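Side-chain contacts in protein-glutamine gamma-glutamyltransferase (Pseudomonas aeruginosa PAO1, PDB 6G49), which forms isopeptide cross-links between protein glutamine and lysine side chains in vitro through this periplasmic domain, and is critical for viability of the bacterium: residues L71-L76 and N277-H282; F217-K222 and Q315-A320. All coordinates share one frame; numbering follows the deposited sequence.

Interaction 1 (L71-L76 and N277-H282); sequences LYWRAL and NYLLVH
Leu71 and Leu279 meet tip to tip at the tightest point of this contact, their CD1 methyls 3.7 Å apart, Leu279 being modelled in two conformers and described in one. With CG beside the backbone N (chi1 -63°) and an extended chi2, Leu71 carries its CD1 to that meeting. The same Leu279 CD1 lies at the edge of the Trp73 ring, near its plane and 4.4 Å from CZ2. Val281 CG2 comes obliquely to the indole, 4.0 Å from Trp73 NE1. This is a van der Waals approach, since the indole N-H is spent on the carbonyl O of Gly269, while Phe57 meets the ring edge-to-face. All four touching residues are buried, and apart from the indole nitrogen what meets is apolar. The looser, solvent side belongs to the alternate residues of strand 278-282, where Tyr278, Leu280 and His282 are partly exposed. Tyr72, between Leu71 and Trp73, takes no part and hydrogen-bonds through OH to OD2 of Asp303, an active-site residue by similarity. The two strands are not paired, with Trp73 CA and Val281 CA 9.5 Å apart: this is apolar packing between two antiparallel sheets, one holding strand 72-81 and the other strand 278-282.

Interaction 2 (F217-K222 and Q315-A320); sequences FAYTLK and QGLEQA
Leu317 reaches across to Tyr219 and Leu221, and the whole contact rests on its two methyls. Its CB points toward residues 217-222, and CG, anti to the backbone N (chi1 -180°), sets the fork so that one methyl meets Tyr219 and the other Leu221. CB and CG have no partner within 4.2 Å there; they serve as the stem. At the fork the branches part. CD1 approaches the Tyr219 ring obliquely and stops 4.4 Å from CE2, a light touch. CD2 heads for Leu221 instead and meets that side chain tip to tip, 4.0 Å from its CD1 and 4.2 Å from its CD2, thus nestling against both methyls of the other leucine. Leu317 has two modelled conformers, and these distances belong to one of them.

Both segments also contain a turn. Gly316, with positive phi (100°), is the first residue to leave the helical path of 310-315; a tight turn follows, with Ala320 N bonded to Leu317 O at 2.9 Å. In 217-222, Thr220 OG1 accepts from Lys222 N at 3.0 Å, an ST turn with Leu221 at its centre.

Tyr219 also borders Cys243 and His287, the nucleophile and a second active-site residue by similarity, and stacks on Phe242, which Leu221 touches as well. The contact therefore sets the tail leaving helix 310-315, where Leu317 also rests on Arg312, against the end of strand 218-219, itself paired in parallel with strand 240-241 just ahead of helix 243-256.

From the N terminus the chain passes 71-76 first, then 217-222, 277-282 and 315-320, so the segments alternate and the two closures cross. Interaction 1 shuts a loop of 200 residues, bringing a strand of the TgpA N-terminal family region against one of the transglutaminase-like region. Interaction 2 opens inside that loop and closes after it, spanning 92 residues and joining the region just before helix 230-238 to the end of the modelled chain. The centres of the two interactions lie 17 Å apart, and they do not touch. Both lie near the proposed Cys243-His287-Asp303 triad, interaction 2 touching it through Tyr219, whereas the Trp73 side chain of interaction 1 stays clear of it.

Interaction 1 (L71-L76 and N277-H282)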
# COMPACT_ATOMS: atom_id res chain seq x y z
N LEU A 71 -6.89 2.76 -9.36
CA LEU A 71 -7.73 2.94 -8.20
C LEU A 71 -7.07 2.31 -6.97
O LEU A 71 -7.52 1.31 -6.40
CB LEU A 71 -9.09 2.33 -8.47
CG LEU A 71 -9.86 2.99 -9.61
CD1 LEU A 71 -11.20 2.33 -9.73
CD2 LEU A 71 -10.01 4.48 -9.38
N TYR A 72 -5.94 2.89 -6.60
CA TYR A 72 -5.24 2.58 -5.35
C TYR A 72 -5.62 3.58 -4.28
O TYR A 72 -5.12 4.71 -4.24
CB TYR A 72 -3.72 2.56 -5.57
CG TYR A 72 -3.26 1.31 -6.28
CD1 TYR A 72 -3.36 1.17 -7.64
CD2 TYR A 72 -2.66 0.27 -5.58
CE1 TYR A 72 -2.95 0.02 -8.27
CE2 TYR A 72 -2.22 -0.89 -6.21
CZ TYR A 72 -2.36 -1.00 -7.58
OH TYR A 72 -1.90 -2.13 -8.19
N TRP A 73 -6.51 3.15 -3.41
CA TRP A 73 -7.05 3.92 -2.31
C TRP A 73 -6.15 3.82 -1.08
O TRP A 73 -6.26 2.82 -0.35
CB TRP A 73 -8.49 3.53 -1.97
CG TRP A 73 -9.41 3.46 -3.14
CD1 TRP A 73 -9.79 2.33 -3.80
CD2 TRP A 73 -10.04 4.55 -3.84
NE1 TRP A 73 -10.60 2.65 -4.87
CE2 TRP A 73 -10.77 3.99 -4.89
CE3 TRP A 73 -10.04 5.93 -3.64
CZ2 TRP A 73 -11.50 4.79 -5.79
CZ3 TRP A 73 -10.76 6.72 -4.52
CH2 TRP A 73 -11.48 6.13 -5.53
N ARG A 74 -5.24 4.77 -0.90
CA ARG A 74 -4.33 4.76 0.26
C ARG A 74 -5.14 5.01 1.52
O ARG A 74 -5.98 5.93 1.59
CB ARG A 74 -3.19 5.78 0.22
CG ARG A 74 -2.24 5.73 1.42
CD ARG A 74 -1.08 6.74 1.36
NE ARG A 74 -0.30 6.65 0.14
CZ ARG A 74 1.02 6.57 0.10
NH1 ARG A 74 1.71 6.77 1.22
NH2 ARG A 74 1.63 6.27 -1.04
N ALA A 75 -4.87 4.20 2.56
CA ALA A 75 -5.35 4.43 3.92
C ALA A 75 -4.22 4.86 4.83
O ALA A 75 -4.31 5.91 5.51
CB ALA A 75 -6.04 3.23 4.47
N LEU A 76 -3.16 4.04 4.90
CA LEU A 76 -2.05 4.36 5.81
C LEU A 76 -0.80 3.69 5.26
O LEU A 76 -0.86 2.87 4.37
CB LEU A 76 -2.33 3.90 7.23
CG LEU A 76 -2.30 2.40 7.50
CD1 LEU A 76 -1.99 2.17 8.98
CD2 LEU A 76 -3.62 1.73 7.11
N ASN A 277 -24.38 5.74 -10.39
CA ASN A 277 -23.23 6.40 -10.86
C ASN A 277 -22.17 6.59 -9.75
O ASN A 277 -21.65 7.70 -9.52
CB ASN A 277 -23.54 7.75 -11.50
CG ASN A 277 -22.37 8.25 -12.30
OD1 ASN A 277 -21.65 7.48 -12.92
ND2 ASN A 277 -22.12 9.54 -12.23
N TYR A 278 -21.89 5.49 -9.05
CA TYR A 278 -20.84 5.53 -8.02
C TYR A 278 -20.14 4.18 -7.99
O TYR A 278 -20.64 3.14 -8.47
CB TYR A 278 -21.41 5.91 -6.67
CG TYR A 278 -22.43 5.01 -6.05
CD1 TYR A 278 -22.10 3.92 -5.25
CD2 TYR A 278 -23.79 5.33 -6.13
CE1 TYR A 278 -23.06 3.13 -4.65
CE2 TYR A 278 -24.76 4.56 -5.52
CZ TYR A 278 -24.39 3.47 -4.74
OH TYR A 278 -25.33 2.68 -4.15
N LEU A 279 -18.95 4.20 -7.37
CA LEU A 279 -18.18 3.00 -7.08
C LEU A 279 -18.38 2.61 -5.61
O LEU A 279 -18.34 3.45 -4.72
CB LEU A 279 -16.68 3.27 -7.27
CG LEU A 279 -16.10 3.27 -8.69
CD1 LEU A 279 -14.59 3.34 -8.58
CD2 LEU A 279 -16.49 2.06 -9.50
N LEU A 280 -18.63 1.32 -5.39
CA LEU A 280 -18.58 0.72 -4.07
C LEU A 280 -17.17 0.12 -3.90
O LEU A 280 -16.65 -0.54 -4.80
CB LEU A 280 -19.62 -0.37 -3.93
CG LEU A 280 -21.05 0.16 -4.05
CD1 LEU A 280 -21.54 -0.12 -5.45
CD2 LEU A 280 -21.95 -0.45 -3.02
N VAL A 281 -16.69 0.22 -2.68
CA VAL A 281 -15.44 -0.44 -2.28
C VAL A 281 -15.77 -1.25 -1.03
O VAL A 281 -16.11 -0.66 0.02
CB VAL A 281 -14.31 0.58 -2.08
CG1 VAL A 281 -13.03 -0.18 -1.72
CG2 VAL A 281 -14.07 1.39 -3.33
N HIS A 282 -15.70 -2.56 -1.17
CA HIS A 282 -15.98 -3.46 -0.02
C HIS A 282 -14.68 -3.88 0.66
O HIS A 282 -13.60 -3.72 0.11
CB HIS A 282 -16.76 -4.67 -0.53
CG HIS A 282 -18.11 -4.34 -1.07
ND1 HIS A 282 -18.28 -4.03 -2.42
CD2 HIS A 282 -19.32 -4.34 -0.47
CE1 HIS A 282 -19.59 -3.85 -2.62
NE2 HIS A 282 -20.26 -4.02 -1.46

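Interaction 2 (F217-K222 and Q315-A320)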
# COMPACT_ATOMS: atom_id res chain seq x y z
N PHE A 217 4.66 -18.37 -8.19
CA PHE A 217 3.93 -17.77 -7.07
C PHE A 217 2.43 -17.92 -7.30
O PHE A 217 1.89 -17.77 -8.41
CB PHE A 217 4.35 -16.30 -6.95
CG PHE A 217 5.65 -16.09 -6.23
CD1 PHE A 217 5.68 -15.98 -4.84
CD2 PHE A 217 6.84 -15.97 -6.92
CE1 PHE A 217 6.87 -15.81 -4.16
CE2 PHE A 217 8.04 -15.82 -6.25
CZ PHE A 217 8.05 -15.74 -4.85
N ALA A 218 1.74 -18.14 -6.21
CA ALA A 218 0.32 -18.24 -6.09
C ALA A 218 -0.20 -17.06 -5.28
O ALA A 218 0.37 -16.70 -4.19
CB ALA A 218 -0.07 -19.55 -5.43
N TYR A 219 -1.34 -16.53 -5.73
CA TYR A 219 -2.09 -15.47 -5.07
C TYR A 219 -3.36 -16.15 -4.56
O TYR A 219 -4.17 -16.59 -5.34
CB TYR A 219 -2.44 -14.36 -6.04
CG TYR A 219 -2.84 -13.10 -5.33
CD1 TYR A 219 -1.95 -12.45 -4.52
CD2 TYR A 219 -4.11 -12.57 -5.46
CE1 TYR A 219 -2.29 -11.30 -3.85
CE2 TYR A 219 -4.47 -11.41 -4.79
CZ TYR A 219 -3.54 -10.79 -3.99
OH TYR A 219 -3.85 -9.64 -3.32
N THR A 220 -3.52 -16.23 -3.25
CA THR A 220 -4.62 -17.00 -2.63
C THR A 220 -5.10 -16.30 -1.34
O THR A 220 -4.31 -15.76 -0.58
CB THR A 220 -4.17 -18.45 -2.38
OG1 THR A 220 -5.20 -19.16 -1.69
CG2 THR A 220 -2.92 -18.57 -1.55
N LEU A 221 -6.39 -16.49 -1.06
CA LEU A 221 -7.01 -16.04 0.15
C LEU A 221 -6.78 -17.05 1.27
O LEU A 221 -7.17 -16.77 2.38
CB LEU A 221 -8.50 -15.86 -0.11
CG LEU A 221 -8.87 -14.55 -0.80
CD1 LEU A 221 -10.30 -14.56 -1.32
CD2 LEU A 221 -8.67 -13.39 0.16
N LYS A 222 -6.16 -18.21 0.98
CA LYS A 222 -5.88 -19.22 1.96
C LYS A 222 -4.43 -19.61 1.84
O LYS A 222 -4.09 -20.73 1.51
CB LYS A 222 -6.86 -20.39 1.82
CG LYS A 222 -8.27 -20.08 2.32
CD LYS A 222 -9.01 -21.26 2.93
CE LYS A 222 -9.83 -20.90 4.15
NZ LYS A 222 -10.67 -19.70 3.94
N GLN A 315 -9.41 -6.49 -13.08
CA GLN A 315 -10.85 -6.99 -13.02
C GLN A 315 -11.49 -6.75 -11.65
O GLN A 315 -12.70 -6.74 -11.54
CB GLN A 315 -10.94 -8.51 -13.22
CG GLN A 315 -10.38 -9.01 -14.56
CD GLN A 315 -10.48 -10.51 -14.73
OE1 GLN A 315 -10.80 -11.29 -13.81
NE2 GLN A 315 -10.25 -10.93 -15.96
N GLY A 316 -10.67 -6.75 -10.57
CA GLY A 316 -11.18 -6.73 -9.14
C GLY A 316 -11.14 -8.09 -8.51
O GLY A 316 -11.22 -9.12 -9.22
N LEU A 317 -11.04 -8.20 -7.16
CA LEU A 317 -10.80 -9.55 -6.53
C LEU A 317 -12.02 -10.47 -6.82
O LEU A 317 -11.75 -11.68 -7.00
CB LEU A 317 -10.48 -9.55 -5.00
CG LEU A 317 -10.21 -10.92 -4.34
CD1 LEU A 317 -8.88 -11.56 -4.73
CD2 LEU A 317 -10.28 -10.89 -2.80
N GLU A 318 -13.22 -9.96 -6.80
CA GLU A 318 -14.30 -10.97 -6.82
C GLU A 318 -14.52 -11.48 -8.25
O GLU A 318 -15.12 -12.54 -8.39
CB GLU A 318 -15.57 -10.45 -6.17
CG GLU A 318 -15.36 -10.07 -4.73
CD GLU A 318 -14.97 -11.21 -3.84
OE1 GLU A 318 -15.80 -12.04 -3.57
OE2 GLU A 318 -13.80 -11.27 -3.42
N GLN A 319 -13.86 -10.84 -9.25
CA GLN A 319 -13.79 -11.33 -10.63
C GLN A 319 -12.55 -12.18 -10.83
O GLN A 319 -12.25 -12.53 -11.98
CB GLN A 319 -13.80 -10.18 -11.63
CG GLN A 319 -15.12 -9.46 -11.71
CD GLN A 319 -15.41 -8.89 -10.34
OE1 GLN A 319 -14.66 -8.04 -9.81
NE2 GLN A 319 -16.47 -9.38 -9.72
N ALA A 320 -11.82 -12.45 -9.77
CA ALA A 320 -10.62 -13.22 -9.91
C ALA A 320 -10.56 -14.30 -8.87
O ALA A 320 -10.17 -15.42 -9.15
CB ALA A 320 -9.41 -12.32 -9.77